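Local coordinates for protein ATP phosphoribosyltransferase regulatory subunit (Thermotoga maritima, PDB 1USY) that probably supports the first step of histidine biosynthesis and may let histidine feedback-regulate ATP phosphoribosyltransferase, resembling histidyl-tRNA synthetase in fold, at residues S22-P27 with L59-R64; G94-P99 with G254-N259; I126-H131 with Y185-E190; D137-K140 with L146-K149; F211-E214 with S220-I223. All coordinates share one frame; numbering follows the deposited sequence.

Contact 1: residues S22-P27 with L59-R64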
# COMPACT_ATOMS: atom_id res chain seq x y z
N SER B 22 20.44 28.26 12.32
CA SER B 22 19.93 27.54 13.44
C SER B 22 19.51 26.10 12.98
O SER B 22 19.18 25.89 11.81
CB SER B 22 18.82 28.39 14.07
OG SER B 22 17.66 27.65 14.21
N PRO B 23 19.55 25.11 13.87
CA PRO B 23 19.40 23.72 13.44
C PRO B 23 17.96 23.40 13.02
O PRO B 23 17.00 23.97 13.53
CB PRO B 23 19.85 22.90 14.65
CG PRO B 23 20.01 23.91 15.81
CD PRO B 23 19.64 25.23 15.33
N PHE B 24 17.81 22.55 12.02
CA PHE B 24 16.48 22.23 11.51
C PHE B 24 16.43 20.73 11.32
O PHE B 24 16.98 20.23 10.36
CB PHE B 24 16.24 22.97 10.19
CG PHE B 24 14.95 22.63 9.54
CD1 PHE B 24 13.79 23.30 9.88
CD2 PHE B 24 14.88 21.62 8.58
CE1 PHE B 24 12.56 22.97 9.26
CE2 PHE B 24 13.68 21.28 7.97
CZ PHE B 24 12.52 21.96 8.31
N PHE B 25 15.82 20.01 12.27
CA PHE B 25 15.70 18.55 12.22
C PHE B 25 14.26 18.12 12.25
O PHE B 25 13.55 18.44 13.20
CB PHE B 25 16.41 17.90 13.40
CG PHE B 25 17.89 17.87 13.27
CD1 PHE B 25 18.64 19.02 13.47
CD2 PHE B 25 18.55 16.69 12.93
CE1 PHE B 25 20.05 19.01 13.35
CE2 PHE B 25 19.93 16.66 12.80
CZ PHE B 25 20.69 17.86 13.03
N VAL B 26 13.84 17.40 11.21
CA VAL B 26 12.48 16.91 11.05
C VAL B 26 12.41 15.45 10.59
O VAL B 26 13.35 14.93 10.01
CB VAL B 26 11.65 17.77 10.05
CG1 VAL B 26 11.55 19.17 10.51
CG2 VAL B 26 12.25 17.71 8.65
N PRO B 27 11.28 14.79 10.87
CA PRO B 27 11.03 13.44 10.38
C PRO B 27 11.16 13.30 8.90
O PRO B 27 10.69 14.17 8.19
CB PRO B 27 9.57 13.21 10.76
CG PRO B 27 9.41 13.99 11.99
CD PRO B 27 10.21 15.25 11.77
N LEU B 59 10.79 24.82 3.25
CA LEU B 59 9.80 25.78 2.76
C LEU B 59 8.36 25.50 3.13
O LEU B 59 7.61 26.45 3.34
CB LEU B 59 9.92 25.97 1.25
CG LEU B 59 10.63 27.28 0.93
CD1 LEU B 59 11.40 27.13 -0.35
CD2 LEU B 59 9.60 28.38 0.81
N ASN B 60 7.96 24.23 3.20
CA ASN B 60 6.64 23.88 3.73
C ASN B 60 6.51 24.26 5.20
O ASN B 60 5.52 24.86 5.59
CB ASN B 60 6.33 22.39 3.55
CG ASN B 60 5.84 22.05 2.16
OD1 ASN B 60 5.09 22.82 1.52
ND2 ASN B 60 6.25 20.88 1.66
N HIS B 61 7.52 23.92 6.00
CA HIS B 61 7.51 24.19 7.44
C HIS B 61 7.52 25.66 7.84
O HIS B 61 7.13 25.99 8.95
CB HIS B 61 8.67 23.47 8.10
CG HIS B 61 8.49 21.99 8.14
ND1 HIS B 61 8.71 21.25 9.27
CD2 HIS B 61 8.09 21.11 7.19
CE1 HIS B 61 8.47 19.97 9.02
NE2 HIS B 61 8.09 19.87 7.76
N ARG B 62 8.00 26.51 6.95
CA ARG B 62 7.88 27.96 7.06
C ARG B 62 6.41 28.38 6.94
O ARG B 62 5.94 29.23 7.70
CB ARG B 62 8.73 28.61 5.96
CG ARG B 62 8.93 30.11 6.08
CD ARG B 62 9.74 30.75 4.95
NE ARG B 62 8.96 31.83 4.36
CZ ARG B 62 9.24 33.13 4.46
NH1 ARG B 62 10.32 33.56 5.09
NH2 ARG B 62 8.43 34.01 3.89
N LYS B 63 5.68 27.77 5.99
CA LYS B 63 4.27 28.12 5.67
C LYS B 63 3.26 27.68 6.74
O LYS B 63 2.12 28.17 6.77
CB LYS B 63 3.86 27.52 4.31
CG LYS B 63 4.37 28.29 3.10
CD LYS B 63 3.94 27.62 1.79
CE LYS B 63 4.82 26.41 1.45
NZ LYS B 63 4.42 25.67 0.21
N ARG B 64 3.68 26.75 7.60
CA ARG B 64 2.89 26.34 8.76
C ARG B 64 2.85 27.51 9.73
O ARG B 64 1.87 27.67 10.49
CB ARG B 64 3.46 25.09 9.45
CG ARG B 64 4.12 24.05 8.53
CD ARG B 64 3.20 22.92 8.04
NE ARG B 64 3.29 21.73 8.89
CZ ARG B 64 4.03 20.65 8.64
NH1 ARG B 64 4.77 20.57 7.54
NH2 ARG B 64 4.02 19.63 9.49
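His61 of helix 54-63 offers its imidazole to Phe24 and Val26, on the segment that includes the short outermost strand 22-23 of the class-II aminoacyl-tRNA synthetase fold. The two rings make an offset edge-to-face (T-shaped) pair, with the edge of Phe24 turned toward the face of His61. Their centroids are 5.6 Å apart and their planes stand at 73°. Phe24 CZ leads the approach, 4.0 Å from His61 ND1. Val26 and His61 point at each other from opposite directions, Val26 CG1 lying 3.5 Å from His61 CE1. The phenyl ring reaches this position because CG of Phe24 stands anti to the backbone N (chi1 175°), on a bond already aimed at the helix.

Earlier on the helix, Phe54, Thr57 and Val58 pack against the same phenyl ring, and Thr57 also touches Val26. The polar edge of His61 is held from two sources: NE2 is hydrogen-bonded to Glu30 OE2, and ND1 makes a weak hydrogen bond with Asp2 of the second subunit. That subunit also packs Met1 on Phe24 and Asp2 on Val26, so the buried cluster belongs to the subunit interface as well as to the helix. Arg64, poorly ordered, is modelled over one face of the imidazole, its CZ 4.2 Å above the His61 ring plane and displaced toward the rim.

Contact 2: residues G94-P99 with G254-N259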
# COMPACT_ATOMS: atom_id res chain seq x y z
N GLY B 94 23.39 20.96 4.87
CA GLY B 94 22.96 22.14 4.14
C GLY B 94 22.47 23.37 4.87
O GLY B 94 22.27 23.39 6.08
N LEU B 95 22.30 24.43 4.09
CA LEU B 95 21.89 25.71 4.62
C LEU B 95 20.72 26.18 3.80
O LEU B 95 20.50 25.74 2.68
CB LEU B 95 23.00 26.75 4.55
CG LEU B 95 24.40 26.35 5.00
CD1 LEU B 95 25.47 27.39 4.54
CD2 LEU B 95 24.42 26.15 6.52
N GLU B 96 19.97 27.10 4.38
CA GLU B 96 18.80 27.67 3.76
C GLU B 96 18.57 29.04 4.42
O GLU B 96 18.37 29.12 5.63
CB GLU B 96 17.66 26.70 4.01
CG GLU B 96 16.73 26.50 2.84
CD GLU B 96 17.42 26.02 1.59
OE1 GLU B 96 17.49 26.82 0.65
OE2 GLU B 96 17.85 24.84 1.52
N LYS B 97 18.66 30.12 3.64
CA LYS B 97 18.26 31.47 4.10
C LYS B 97 17.11 32.06 3.26
O LYS B 97 17.26 32.31 2.07
CB LYS B 97 19.45 32.43 4.12
CG LYS B 97 19.06 33.88 4.14
CD LYS B 97 19.35 34.61 5.45
CE LYS B 97 18.85 36.08 5.31
NZ LYS B 97 19.09 36.97 6.45
N VAL B 98 15.95 32.22 3.88
CA VAL B 98 14.80 32.82 3.21
C VAL B 98 14.25 33.84 4.17
O VAL B 98 13.78 33.46 5.25
CB VAL B 98 13.67 31.80 2.95
CG1 VAL B 98 12.53 32.45 2.17
CG2 VAL B 98 14.18 30.55 2.25
N PRO B 99 14.25 35.12 3.79
CA PRO B 99 14.56 35.62 2.45
C PRO B 99 16.00 36.07 2.25
O PRO B 99 16.66 36.54 3.19
CB PRO B 99 13.62 36.82 2.30
CG PRO B 99 12.96 37.00 3.66
CD PRO B 99 13.80 36.23 4.66
N GLY B 254 22.23 27.31 -4.66
CA GLY B 254 21.87 28.43 -5.51
C GLY B 254 20.77 29.33 -5.05
O GLY B 254 20.09 29.07 -4.07
N GLU B 255 20.59 30.44 -5.76
CA GLU B 255 19.48 31.35 -5.54
C GLU B 255 18.21 30.83 -6.22
O GLU B 255 18.27 30.22 -7.30
CB GLU B 255 19.85 32.72 -6.06
CG GLU B 255 20.95 33.39 -5.26
CD GLU B 255 21.44 34.73 -5.84
OE1 GLU B 255 22.02 35.52 -5.08
OE2 GLU B 255 21.27 34.98 -7.05
N TYR B 256 17.06 31.08 -5.58
CA TYR B 256 15.76 30.63 -6.08
C TYR B 256 14.68 31.58 -5.66
O TYR B 256 14.83 32.35 -4.70
CB TYR B 256 15.43 29.23 -5.56
CG TYR B 256 15.54 29.10 -4.05
CD1 TYR B 256 14.43 29.31 -3.23
CD2 TYR B 256 16.76 28.76 -3.44
CE1 TYR B 256 14.52 29.19 -1.84
CE2 TYR B 256 16.86 28.65 -2.04
CZ TYR B 256 15.73 28.87 -1.25
OH TYR B 256 15.77 28.75 0.11
N THR B 257 13.56 31.51 -6.38
CA THR B 257 12.35 32.26 -6.07
C THR B 257 11.15 31.33 -5.85
O THR B 257 10.88 30.45 -6.69
CB THR B 257 12.06 33.23 -7.23
OG1 THR B 257 13.12 34.18 -7.30
CG2 THR B 257 10.86 34.10 -6.92
N VAL B 258 10.44 31.50 -4.74
CA VAL B 258 9.15 30.80 -4.55
C VAL B 258 8.06 31.82 -4.26
O VAL B 258 7.88 32.23 -3.11
CB VAL B 258 9.15 29.68 -3.45
CG1 VAL B 258 7.90 28.80 -3.56
CG2 VAL B 258 10.42 28.82 -3.51
N ASN B 259 7.33 32.20 -5.30
CA ASN B 259 6.27 33.21 -5.22
C ASN B 259 6.71 34.55 -4.61
O ASN B 259 6.41 34.84 -3.44
CB ASN B 259 5.06 32.64 -4.46
CG ASN B 259 4.52 31.37 -5.10
OD1 ASN B 259 3.74 31.42 -6.06
ND2 ASN B 259 4.96 30.23 -4.59
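Glu96 and Val98 of strand 86-98 face Tyr256 of strand 248-257 across a gap of 9.6 Å between the axes of segments 94-98 and 254-257, whose N-to-C directions differ by 42°. The two strands are next-nearest neighbours in the large mixed sheet of the class-II aminoacyl-tRNA synthetase fold, with strand 262-269 between them, so side chains rather than backbones close the distance.

Tyr256 does most of the reaching. Its CG sits between the backbone N and the carbonyl carbon (chi1 52°), which sends the ring across the face of the sheet. At the far end the phenol OH of Tyr256 donates a hydrogen bond of 2.6 Å to Glu96 OE1. The hydroxyl meets that oxygen on its anti side, 25° out of the carboxylate plane. Glu96 comes to the bond by a bend at chi2, since its side chain sets out at an angle to the tyrosine and only its end turns toward it. Val98 crosses the tyrosine at about a right angle, and its CG2 is 4.2 Å from Tyr256 CZ. The hydroxyl and Glu96 OE1 thus pair beside a methyl; Glu96 OE2 lies 3.0 Å from Leu95 O, two acceptors that are close but not bonded.

Helix 54-63 covers this face of the sheet: Thr55 touches Glu96, Leu59 touches Tyr256 and Arg62 touches Val98. Leu95 packs instead on Val109 and Ile112 of helix 103-120. Strand 86-98 is bonded through Glu96 to Val73 of strand 71-83, and through Leu95 and Lys97 to Gly266 and Val264 of strand 262-269.

Contact 3: residues I126-H131 with Y185-E190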
# COMPACT_ATOMS: atom_id res chain seq x y z
N ILE B 126 36.91 21.98 -7.03
CA ILE B 126 36.49 22.95 -8.04
C ILE B 126 35.09 23.48 -7.69
O ILE B 126 34.17 22.71 -7.48
CB ILE B 126 36.51 22.29 -9.45
CG1 ILE B 126 37.92 21.90 -9.86
CG2 ILE B 126 35.94 23.20 -10.53
CD1 ILE B 126 37.99 20.88 -11.07
N VAL B 127 34.96 24.79 -7.58
CA VAL B 127 33.66 25.48 -7.43
C VAL B 127 33.24 26.07 -8.78
O VAL B 127 33.89 26.98 -9.33
CB VAL B 127 33.72 26.62 -6.38
CG1 VAL B 127 32.34 27.30 -6.28
CG2 VAL B 127 34.19 26.06 -4.99
N GLU B 128 32.19 25.50 -9.34
CA GLU B 128 31.76 25.92 -10.65
C GLU B 128 30.55 26.84 -10.46
O GLU B 128 29.56 26.46 -9.85
CB GLU B 128 31.46 24.68 -11.49
CG GLU B 128 30.78 25.00 -12.80
CD GLU B 128 30.33 23.77 -13.56
OE1 GLU B 128 29.23 23.23 -13.29
OE2 GLU B 128 31.08 23.36 -14.44
N ILE B 129 30.65 28.07 -10.93
CA ILE B 129 29.57 29.06 -10.73
C ILE B 129 28.78 29.27 -12.01
O ILE B 129 29.32 29.24 -13.12
CB ILE B 129 30.11 30.43 -10.26
CG1 ILE B 129 30.98 30.32 -9.00
CG2 ILE B 129 28.95 31.44 -10.08
CD1 ILE B 129 30.18 30.41 -7.69
N GLY B 130 27.50 29.52 -11.85
CA GLY B 130 26.63 29.70 -12.99
C GLY B 130 25.62 30.77 -12.62
O GLY B 130 25.57 31.24 -11.48
N HIS B 131 24.81 31.14 -13.59
CA HIS B 131 23.77 32.08 -13.34
C HIS B 131 22.65 31.85 -14.30
O HIS B 131 22.84 31.76 -15.51
CB HIS B 131 24.28 33.49 -13.51
CG HIS B 131 23.42 34.52 -12.87
ND1 HIS B 131 23.78 35.14 -11.69
CD2 HIS B 131 22.24 35.06 -13.24
CE1 HIS B 131 22.86 36.04 -11.37
NE2 HIS B 131 21.91 36.00 -12.28
N TYR B 185 36.76 26.16 -22.48
CA TYR B 185 38.10 26.72 -22.63
C TYR B 185 38.43 27.97 -21.84
O TYR B 185 39.61 28.23 -21.63
CB TYR B 185 38.37 27.06 -24.08
CG TYR B 185 38.46 25.85 -24.96
CD1 TYR B 185 37.45 25.59 -25.92
CD2 TYR B 185 39.54 24.96 -24.85
CE1 TYR B 185 37.52 24.46 -26.76
CE2 TYR B 185 39.63 23.84 -25.68
CZ TYR B 185 38.63 23.60 -26.65
OH TYR B 185 38.70 22.50 -27.47
N ARG B 186 37.41 28.75 -21.45
CA ARG B 186 37.66 30.00 -20.71
C ARG B 186 36.78 30.17 -19.48
O ARG B 186 36.04 31.16 -19.35
CB ARG B 186 37.59 31.26 -21.59
CG ARG B 186 37.38 31.11 -23.08
CD ARG B 186 38.18 32.12 -23.92
NE ARG B 186 39.39 31.46 -24.38
CZ ARG B 186 40.62 31.99 -24.55
NH1 ARG B 186 40.93 33.29 -24.33
NH2 ARG B 186 41.55 31.16 -24.97
N ARG B 187 36.93 29.22 -18.56
CA ARG B 187 36.13 29.12 -17.34
C ARG B 187 36.68 29.96 -16.19
O ARG B 187 36.05 30.10 -15.14
CB ARG B 187 36.04 27.63 -16.91
CG ARG B 187 35.59 26.70 -18.02
CD ARG B 187 35.76 25.22 -17.70
NE ARG B 187 35.46 24.87 -16.33
CZ ARG B 187 34.27 24.45 -15.90
NH1 ARG B 187 33.25 24.36 -16.76
NH2 ARG B 187 34.10 24.15 -14.61
N SER B 188 37.87 30.49 -16.38
CA SER B 188 38.47 31.43 -15.46
C SER B 188 37.60 32.71 -15.33
O SER B 188 37.19 33.28 -16.35
CB SER B 188 39.86 31.81 -15.99
OG SER B 188 40.81 31.69 -14.97
N PRO B 189 37.36 33.19 -14.10
CA PRO B 189 36.51 34.38 -13.87
C PRO B 189 37.04 35.60 -14.62
O PRO B 189 36.30 36.53 -14.94
CB PRO B 189 36.63 34.62 -12.36
CG PRO B 189 37.00 33.29 -11.78
CD PRO B 189 37.87 32.62 -12.83
N GLU B 190 38.33 35.57 -14.90
CA GLU B 190 39.00 36.69 -15.52
C GLU B 190 38.34 36.97 -16.86
O GLU B 190 38.27 38.12 -17.28
CB GLU B 190 40.51 36.41 -15.62
CG GLU B 190 41.22 36.33 -14.24
CD GLU B 190 40.96 35.05 -13.42
OE1 GLU B 190 41.45 34.95 -12.25
OE2 GLU B 190 40.27 34.12 -13.91
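Arg187 and Glu128 form a buried salt bridge that spends one carboxylate oxygen on two guanidinium nitrogens. Arg187 NH2 donates to Glu128 OE2 over 3.1 Å with an N-H...O angle of 156°. The oxygen lies in the guanidinium plane, at its edge, and accepts with its anti lone pair. Arg187 NH1 adds a weak bond of 3.3 Å to the same Glu128 OE2. With carboxylate and guanidinium planes 57° apart, a single oxygen does the work; the other, OE1, accepts from Tyr242 OH and, weakly, from Thr240 OG1.

Glu128 stands on strand 125-131 of the class-II synthetase-like sheet, and Arg187 on the loop that leaves helix 174-185. The glutamate reaches out extended, CG anti to the backbone N (chi1 170°), while a bend at chi3 swings the guanidinium round to meet it. Arg187 has further partners: NH2 is salt-bridged to Glu222 OE2 and NH1 to Asp224 OD2, and NH1 is also hydrogen-bonded to Ser183 O. Glu128 OE2 is also salt-bridged to a basic side chain of another protein's chain. These positive groups probably offset the close approach of Asp224 OD2 to Glu128 OE2.

Tyr185, at the end of helix 174-185, touches a bound histidine; the Arg187 side chain is about 10 Å from a bound histidine. Farther along, Ser188 OG donates to Glu190 OE2 over 2.7 Å, from above the carboxylate plane.

Contact 4: residues D137-K140 with L146-K149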
# COMPACT_ATOMS: atom_id res chain seq x y z
N ASP B 137 17.98 36.19 -22.11
CA ASP B 137 18.75 37.04 -22.98
C ASP B 137 19.27 36.29 -24.19
O ASP B 137 19.29 36.83 -25.28
CB ASP B 137 19.92 37.64 -22.22
CG ASP B 137 20.77 38.54 -23.08
OD1 ASP B 137 22.01 38.28 -23.15
OD2 ASP B 137 20.29 39.51 -23.73
N LEU B 138 19.68 35.05 -23.98
CA LEU B 138 20.14 34.21 -25.09
C LEU B 138 19.00 33.72 -26.03
O LEU B 138 19.18 33.63 -27.24
CB LEU B 138 20.94 33.01 -24.57
CG LEU B 138 22.47 32.97 -24.63
CD1 LEU B 138 22.94 31.58 -24.37
CD2 LEU B 138 23.05 33.44 -25.97
N LEU B 139 17.80 33.47 -25.45
CA LEU B 139 16.74 32.73 -26.14
C LEU B 139 16.13 33.59 -27.23
O LEU B 139 16.24 33.30 -28.43
CB LEU B 139 15.65 32.31 -25.18
CG LEU B 139 15.66 30.80 -24.86
CD1 LEU B 139 16.82 30.04 -25.52
CD2 LEU B 139 15.75 30.55 -23.36
N LYS B 140 15.44 34.69 -26.90
CA LYS B 140 14.94 35.46 -28.03
C LYS B 140 16.07 36.31 -28.67
O LYS B 140 16.70 37.18 -28.02
CB LYS B 140 13.75 36.35 -27.78
CG LYS B 140 12.95 36.50 -29.10
CD LYS B 140 12.70 35.16 -29.83
CE LYS B 140 11.58 34.35 -29.18
NZ LYS B 140 10.35 35.13 -28.99
N LEU B 146 11.98 26.53 -30.90
CA LEU B 146 13.32 26.05 -31.11
C LEU B 146 14.05 26.28 -29.78
O LEU B 146 15.22 25.97 -29.65
CB LEU B 146 13.98 26.83 -32.24
CG LEU B 146 14.75 26.16 -33.37
CD1 LEU B 146 15.59 27.20 -34.07
CD2 LEU B 146 15.64 25.04 -32.83
N HIS B 147 13.32 26.81 -28.79
CA HIS B 147 13.87 27.11 -27.46
C HIS B 147 14.16 25.87 -26.65
O HIS B 147 15.32 25.56 -26.43
CB HIS B 147 12.98 28.06 -26.65
CG HIS B 147 12.92 29.45 -27.20
ND1 HIS B 147 12.22 30.46 -26.57
CD2 HIS B 147 13.43 29.99 -28.33
CE1 HIS B 147 12.31 31.56 -27.29
NE2 HIS B 147 13.04 31.31 -28.36
N GLU B 148 13.10 25.21 -26.18
CA GLU B 148 13.23 24.06 -25.28
C GLU B 148 13.72 22.91 -26.11
O GLU B 148 12.97 21.98 -26.41
CB GLU B 148 11.88 23.70 -24.63
CG GLU B 148 11.85 23.78 -23.10
CD GLU B 148 10.47 23.47 -22.51
OE1 GLU B 148 9.50 23.28 -23.29
OE2 GLU B 148 10.33 23.42 -21.26
N LYS B 149 14.99 23.04 -26.50
CA LYS B 149 15.73 22.15 -27.40
C LYS B 149 17.12 22.72 -27.55
O LYS B 149 18.11 22.04 -27.22
CB LYS B 149 15.13 22.03 -28.77
CG LYS B 149 15.98 21.16 -29.67
CD LYS B 149 15.96 21.64 -31.09
CE LYS B 149 17.24 21.21 -31.82
NZ LYS B 149 17.22 19.76 -32.22
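Leu139 lays its branch carbon over one face of the His147 imidazole. This CH-pi contact joins two consecutive helices linked by a short loop within the class-II synthetase-like fold: Leu139 is the last residue of helix 135-139, and His147 the first of helix 147-156. Leu139 CG is 3.9 Å from the centroid of the His147 ring and 16° off the ring normal, somewhat nearer the rim than the centre. Behind it Leu139 CB reaches the other end of the ring, 4.0 Å from His147 CE1, so the leucine lies along the imidazole.

Lys140, the first residue to leave the helix, arrives at the edge of the same ring. Its CE lies near the ring plane, 3.5 Å from His147 NE2, and the two side chains cross at about a right angle. The lysine gets there by curling: beyond CG its chain is bent at chi2, chi3 and chi4, which brings the methylene groups back beside the histidine. His147 in turn has CG anti to its own carbonyl carbon (chi1 -68°), on a bond pointing at Leu139.

The rotation of the imidazole is fixed by a hydrogen bond from NE2 to the backbone O of Ile142 in the connecting loop. Leu139 also packs on Val150 and Leu151 of the second helix, while Leu138 rests on Ile179 of helix 174-185, the helix that supplies part of the histidine pocket. The contact itself lies at the surface. Two lysine ends, Lys140 NZ and Lys144 NZ, come close there and would probably repel; Lys140 NZ is also 4.7 Å from His147 NE2, on a ring whose charge is not known.

Contact 5: residues F211-E214 with S220-I223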
# COMPACT_ATOMS: atom_id res chain seq x y z
N PHE B 211 34.86 37.05 -4.46
CA PHE B 211 34.68 36.65 -3.08
C PHE B 211 35.35 35.28 -2.83
O PHE B 211 36.14 35.12 -1.90
CB PHE B 211 33.20 36.56 -2.73
CG PHE B 211 32.98 36.13 -1.28
CD1 PHE B 211 32.73 34.79 -1.00
CD2 PHE B 211 33.04 37.07 -0.25
CE1 PHE B 211 32.53 34.38 0.32
CE2 PHE B 211 32.84 36.67 1.07
CZ PHE B 211 32.59 35.32 1.36
N LEU B 212 35.02 34.31 -3.67
CA LEU B 212 35.56 32.94 -3.52
C LEU B 212 37.09 32.90 -3.75
O LEU B 212 37.84 32.29 -2.97
CB LEU B 212 34.90 31.99 -4.52
CG LEU B 212 33.41 31.72 -4.21
CD1 LEU B 212 32.83 30.57 -5.04
CD2 LEU B 212 33.15 31.35 -2.74
N GLN B 213 37.54 33.55 -4.80
CA GLN B 213 38.97 33.57 -5.16
C GLN B 213 39.84 34.16 -4.04
O GLN B 213 40.89 33.61 -3.68
CB GLN B 213 39.21 34.39 -6.42
CG GLN B 213 39.57 33.52 -7.62
CD GLN B 213 39.62 34.30 -8.94
OE1 GLN B 213 39.38 35.51 -8.94
NE2 GLN B 213 39.92 33.67 -10.06
N GLU B 214 39.42 35.28 -3.48
CA GLU B 214 40.20 35.91 -2.41
C GLU B 214 40.30 35.07 -1.14
O GLU B 214 41.38 34.89 -0.57
CB GLU B 214 39.63 37.23 -1.94
N SER B 220 39.94 25.98 -7.17
CA SER B 220 39.82 26.54 -8.50
C SER B 220 38.35 26.98 -8.72
O SER B 220 37.45 26.15 -8.78
CB SER B 220 40.25 25.47 -9.51
OG SER B 220 40.22 25.95 -10.82
N VAL B 221 38.12 28.29 -8.76
CA VAL B 221 36.79 28.82 -9.04
C VAL B 221 36.60 28.97 -10.54
O VAL B 221 37.36 29.69 -11.18
CB VAL B 221 36.45 30.18 -8.32
CG1 VAL B 221 36.38 29.96 -6.82
CG2 VAL B 221 37.49 31.22 -8.59
N GLU B 222 35.60 28.29 -11.09
CA GLU B 222 35.37 28.39 -12.53
C GLU B 222 33.95 28.76 -12.91
O GLU B 222 33.01 28.63 -12.13
CB GLU B 222 35.87 27.16 -13.31
CG GLU B 222 36.34 26.02 -12.46
CD GLU B 222 37.29 25.06 -13.15
OE1 GLU B 222 38.49 25.11 -12.83
OE2 GLU B 222 36.82 24.22 -13.95
N ILE B 223 33.80 29.24 -14.12
CA ILE B 223 32.56 29.80 -14.54
C ILE B 223 32.01 28.94 -15.65
O ILE B 223 32.72 28.64 -16.60
CB ILE B 223 32.82 31.22 -15.05
CG1 ILE B 223 33.35 32.13 -13.91
CG2 ILE B 223 31.59 31.73 -15.79
CD1 ILE B 223 32.28 32.83 -13.04
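Val221 fits its two methyls against neighbouring residues of helix 199-215, CG1 to Leu212 and CG2 to Gln213. The Leu212 half is the buried one, with both residues enclosed. Val221 CG1 lies 3.4 Å from Leu212 CB and 4.0 Å from Leu212 CD1, a purely apolar meeting in which the two side chains cross obliquely. Val221 sets CG1 anti to the carbonyl carbon (chi1 -66°), which leaves CG2 between the backbone N and that carbon, directed at Gln213.

The Gln213 half is nearer the solvent, for the glutamine is partly exposed. Here the valine methyl lies alongside the aliphatic part and the amide of the glutamine: Val221 CG2 meets Gln213 CG at 3.2 Å and is 3.8 Å from both Gln213 CD and Gln213 NE2. The amide finds its polar partner elsewhere, NE2 being hydrogen-bonded to Glu190 OE1, and Pro189 covers both Gln213 and Val221 from the preceding loop. On the strand's other face, turned from the helix, Ser220 OG donates to Glu222 OE1 over 2.8 Å, using the anti lone pair of that oxygen.

Strand 220-223 is the outermost strand at this end of the sheet and runs parallel to strand 125-131, to which Ser220 and Glu222 are bonded through their backbones. Helix 199-215 thus forms the returning helix of a beta-alpha-beta crossover between these strands, with further helices inserted in the connection. Leu212 sits where three elements meet, touching Val127 and Ile129 of strand 125-131 as well as Leu110 and Val114 of helix 103-120.

How the contacts relate
Contacts 1, 2, 3 and 5 are buried and reach the one large sheet; contact 4 stands apart at the surface, among the helices inserted after strand 125-131. Helix 54-63 supplies one side of contact 1 and covers contact 2, Leu59 CD1 lying 4.0 Å from Tyr256 CE1. Contacts 3 and 5 share the opposite end of the sheet, where the neighbouring strands 125-131 and 220-223 run, and their centres are about 8 Å apart. Chemistry follows place: aromatic packing at the subunit interface in contact 1, a tyrosine-carboxylate bond across one face of the sheet in contact 2, buried ion pairs in contact 3, apolar helix-on-strand packing in contact 5, and CH-pi packing beside lysines in contact 4.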